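Deferrochelatase (Vibrio cholerae, PDB 5DE0) binds heme b and probably works as a dye-decolorizing (DyP-type) peroxidase, using the iron of its cofactor to reduce peroxide. Local coordinates at residues Glu88-Leu99 with Leu278-Phe289. Residues are numbered along the deposited sequence; the frame is centred on the assembly and turned at random.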
# COMPACT_ATOMS: atom_id res chain seq x y z
N GLU B 88 16.26 -7.93 21.73
CA GLU B 88 15.37 -6.81 21.43
C GLU B 88 16.09 -5.72 20.64
O GLU B 88 15.46 -4.78 20.14
CB GLU B 88 14.80 -6.23 22.72
CG GLU B 88 14.19 -7.26 23.66
CD GLU B 88 12.78 -7.64 23.28
OE1 GLU B 88 11.92 -6.73 23.24
OE2 GLU B 88 12.52 -8.83 23.03
N THR B 89 17.41 -5.84 20.52
CA THR B 89 18.21 -4.90 19.75
C THR B 89 19.01 -5.67 18.71
O THR B 89 20.23 -5.75 18.77
CB THR B 89 19.16 -4.08 20.66
OG1 THR B 89 18.47 -3.68 21.85
CG2 THR B 89 19.67 -2.84 19.93
N HIS B 90 18.29 -6.25 17.75
CA HIS B 90 18.90 -7.16 16.78
C HIS B 90 18.75 -6.66 15.34
O HIS B 90 17.69 -6.16 14.95
CB HIS B 90 18.28 -8.56 16.92
CG HIS B 90 18.95 -9.60 16.07
ND1 HIS B 90 18.26 -10.37 15.16
CD2 HIS B 90 20.24 -10.00 16.01
CE1 HIS B 90 19.10 -11.20 14.57
NE2 HIS B 90 20.31 -11.00 15.06
N ALA B 91 19.82 -6.80 14.57
CA ALA B 91 19.81 -6.42 13.16
C ALA B 91 20.01 -7.65 12.28
O ALA B 91 21.14 -8.04 12.00
CB ALA B 91 20.89 -5.38 12.87
N PRO B 92 18.90 -8.27 11.85
CA PRO B 92 18.91 -9.50 11.05
C PRO B 92 19.55 -9.31 9.68
O PRO B 92 19.58 -8.19 9.15
CB PRO B 92 17.41 -9.83 10.89
CG PRO B 92 16.73 -9.08 11.99
CD PRO B 92 17.53 -7.83 12.18
N SER B 93 20.07 -10.39 9.11
CA SER B 93 20.63 -10.36 7.76
C SER B 93 19.73 -11.13 6.80
O SER B 93 19.36 -12.28 7.07
CB SER B 93 22.04 -10.95 7.75
OG SER B 93 22.64 -10.83 6.46
N THR B 94 19.37 -10.50 5.69
CA THR B 94 18.44 -11.10 4.74
C THR B 94 19.18 -11.72 3.56
O THR B 94 20.08 -11.11 2.98
CB THR B 94 17.43 -10.07 4.20
OG1 THR B 94 16.88 -9.32 5.29
CG2 THR B 94 16.31 -10.77 3.45
N ASP B 95 18.80 -12.95 3.20
CA ASP B 95 19.34 -13.60 2.01
C ASP B 95 18.67 -13.01 0.77
O ASP B 95 17.53 -13.35 0.44
CB ASP B 95 19.12 -15.11 2.08
CG ASP B 95 19.73 -15.85 0.89
OD1 ASP B 95 20.62 -15.28 0.22
OD2 ASP B 95 19.30 -16.99 0.62
N VAL B 96 19.39 -12.11 0.10
CA VAL B 96 18.83 -11.38 -1.04
C VAL B 96 19.91 -11.09 -2.08
O VAL B 96 21.05 -10.79 -1.73
CB VAL B 96 18.16 -10.06 -0.57
CG1 VAL B 96 19.11 -9.28 0.32
CG2 VAL B 96 17.70 -9.22 -1.75
N ASP B 97 19.55 -11.19 -3.35
CA ASP B 97 20.49 -10.95 -4.44
C ASP B 97 20.36 -9.57 -5.07
O ASP B 97 21.35 -8.95 -5.45
CB ASP B 97 20.32 -12.01 -5.54
CG ASP B 97 20.67 -13.41 -5.07
OD1 ASP B 97 21.51 -13.54 -4.16
OD2 ASP B 97 20.10 -14.38 -5.62
N VAL B 98 19.12 -9.08 -5.19
CA VAL B 98 18.85 -7.88 -5.96
C VAL B 98 17.92 -6.91 -5.24
O VAL B 98 16.93 -7.31 -4.63
CB VAL B 98 18.23 -8.23 -7.34
CG1 VAL B 98 17.85 -6.97 -8.11
CG2 VAL B 98 19.19 -9.08 -8.16
N LEU B 99 18.24 -5.62 -5.32
CA LEU B 99 17.36 -4.56 -4.85
C LEU B 99 16.83 -3.74 -6.03
O LEU B 99 17.59 -3.30 -6.88
CB LEU B 99 18.09 -3.65 -3.85
CG LEU B 99 17.44 -2.30 -3.54
CD1 LEU B 99 16.06 -2.46 -2.91
CD2 LEU B 99 18.34 -1.46 -2.63
N LEU B 278 15.73 2.23 19.23
CA LEU B 278 15.55 0.80 19.01
C LEU B 278 14.74 0.13 20.11
O LEU B 278 14.51 -1.08 20.08
CB LEU B 278 16.91 0.12 18.86
CG LEU B 278 17.72 0.56 17.64
CD1 LEU B 278 19.08 -0.12 17.60
CD2 LEU B 278 16.95 0.30 16.36
N ARG B 279 14.32 0.92 21.10
CA ARG B 279 13.42 0.43 22.14
C ARG B 279 11.99 0.35 21.61
O ARG B 279 11.15 -0.35 22.17
CB ARG B 279 13.47 1.34 23.37
CG ARG B 279 14.75 1.25 24.17
CD ARG B 279 14.82 2.38 25.18
NE ARG B 279 13.62 2.44 26.01
CZ ARG B 279 13.26 3.50 26.73
NH1 ARG B 279 14.01 4.59 26.73
NH2 ARG B 279 12.15 3.47 27.46
N PHE B 280 11.73 1.08 20.53
CA PHE B 280 10.37 1.24 20.03
C PHE B 280 10.23 0.81 18.57
O PHE B 280 9.18 0.98 17.97
CB PHE B 280 9.93 2.70 20.20
CG PHE B 280 10.13 3.23 21.58
CD1 PHE B 280 9.18 3.03 22.57
CD2 PHE B 280 11.28 3.94 21.91
CE1 PHE B 280 9.36 3.52 23.84
CE2 PHE B 280 11.47 4.43 23.18
CZ PHE B 280 10.51 4.22 24.15
N THR B 281 11.31 0.27 18.01
CA THR B 281 11.27 -0.27 16.66
C THR B 281 12.28 -1.39 16.50
O THR B 281 13.27 -1.45 17.23
CB THR B 281 11.54 0.83 15.60
OG1 THR B 281 11.34 0.29 14.29
CG2 THR B 281 12.97 1.35 15.72
N LYS B 282 12.02 -2.29 15.56
CA LYS B 282 12.89 -3.44 15.33
C LYS B 282 13.10 -3.68 13.84
O LYS B 282 12.14 -3.65 13.05
CB LYS B 282 12.32 -4.70 15.98
CG LYS B 282 12.20 -4.62 17.50
CD LYS B 282 11.57 -5.88 18.07
CE LYS B 282 11.50 -5.82 19.59
NZ LYS B 282 10.89 -7.05 20.16
N ALA B 283 14.34 -3.94 13.45
CA ALA B 283 14.65 -4.27 12.06
C ALA B 283 14.23 -5.70 11.76
O ALA B 283 14.52 -6.61 12.54
CB ALA B 283 16.13 -4.07 11.78
N VAL B 284 13.55 -5.91 10.64
CA VAL B 284 13.09 -7.24 10.26
C VAL B 284 13.85 -7.73 9.03
O VAL B 284 13.87 -8.93 8.73
CB VAL B 284 11.57 -7.25 9.99
CG1 VAL B 284 11.25 -6.63 8.63
CG2 VAL B 284 11.01 -8.66 10.07
N THR B 285 14.47 -6.80 8.31
CA THR B 285 15.34 -7.14 7.19
C THR B 285 16.64 -6.34 7.30
O THR B 285 16.72 -5.37 8.05
CB THR B 285 14.68 -6.85 5.83
OG1 THR B 285 14.38 -5.45 5.73
CG2 THR B 285 13.41 -7.66 5.66
N GLY B 286 17.65 -6.75 6.54
CA GLY B 286 18.92 -6.06 6.52
C GLY B 286 19.80 -6.56 5.39
O GLY B 286 20.02 -7.77 5.26
N ALA B 287 20.31 -5.64 4.57
CA ALA B 287 21.11 -6.03 3.41
C ALA B 287 21.99 -4.90 2.89
O ALA B 287 21.62 -3.73 2.95
CB ALA B 287 20.20 -6.54 2.31
N TYR B 288 23.16 -5.28 2.37
CA TYR B 288 24.04 -4.34 1.69
C TYR B 288 23.99 -4.58 0.19
O TYR B 288 23.86 -5.72 -0.27
CB TYR B 288 25.48 -4.49 2.19
CG TYR B 288 25.77 -3.82 3.51
CD1 TYR B 288 25.18 -2.62 3.86
CD2 TYR B 288 26.66 -4.40 4.42
CE1 TYR B 288 25.45 -2.00 5.07
CE2 TYR B 288 26.93 -3.79 5.63
CZ TYR B 288 26.32 -2.60 5.95
OH TYR B 288 26.60 -2.00 7.16
N PHE B 289 24.09 -3.51 -0.58
CA PHE B 289 24.12 -3.60 -2.04
C PHE B 289 25.13 -2.61 -2.62
O PHE B 289 25.67 -1.77 -1.91
CB PHE B 289 22.75 -3.31 -2.64
CG PHE B 289 21.66 -4.23 -2.16
CD1 PHE B 289 20.88 -3.88 -1.07
CD2 PHE B 289 21.40 -5.43 -2.81
CE1 PHE B 289 19.87 -4.72 -0.63
CE2 PHE B 289 20.40 -6.27 -2.37
CZ PHE B 289 19.63 -5.92 -1.28
O HOH W 1 16.50 -3.91 15.23
O HOH W 2 18.48 -5.48 9.95
O HOH W 3 22.29 -9.80 3.63
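Leu99 lays its CB on the ring of Phe289, joining the two ferredoxin-like halves of the DyP-type fold: strand 98-104 belongs to the N-terminal sheet, and strand 281-291 is an outermost strand of the C-terminal one. Leu99 CB stands 3.6 Å from the centroid of the Phe289 ring and 5° off its normal, a CH-pi contact over the face, and CD2 spreads over the CD1 side. Val96 blocks the rim of the same ring, with CG2 at its edge in plane and CG1 set obliquely, 3.8 Å from Phe289 CZ; CG1 also abuts Ala287 CB. Leu23 of strand 18-26 touches all three larger side chains, extending the hydrophobic seam.

Earlier in both segments, Thr94 grips Gly286 twice. Its N donates to Gly286 O at 2.8 Å, nearly straight (167°) and in the carbonyl plane, while OG1, placed anti to its own carbonyl carbon (chi1 -47°), accepts from Gly286 N at 3.0 Å. With no side chain to collide with Pro92 O, Gly286 brings its CA to 3.4 Å from that oxygen, a CA-H...O contact. Pro92 is the next bump, its CD lying against Ala283 O and CB.

Beyond it the backbones separate, and a water bridges His90 O to Ala283 N. Near the heme, Thr89 CG2 touches Leu278 CD1, the two side chains crossing at about a right angle. On the exposed surface, extended Lys282 reaches Glu88 in a salt bridge, Lys282 NZ meeting Glu88 OE1 at 3.3 Å from above the carboxylate plane.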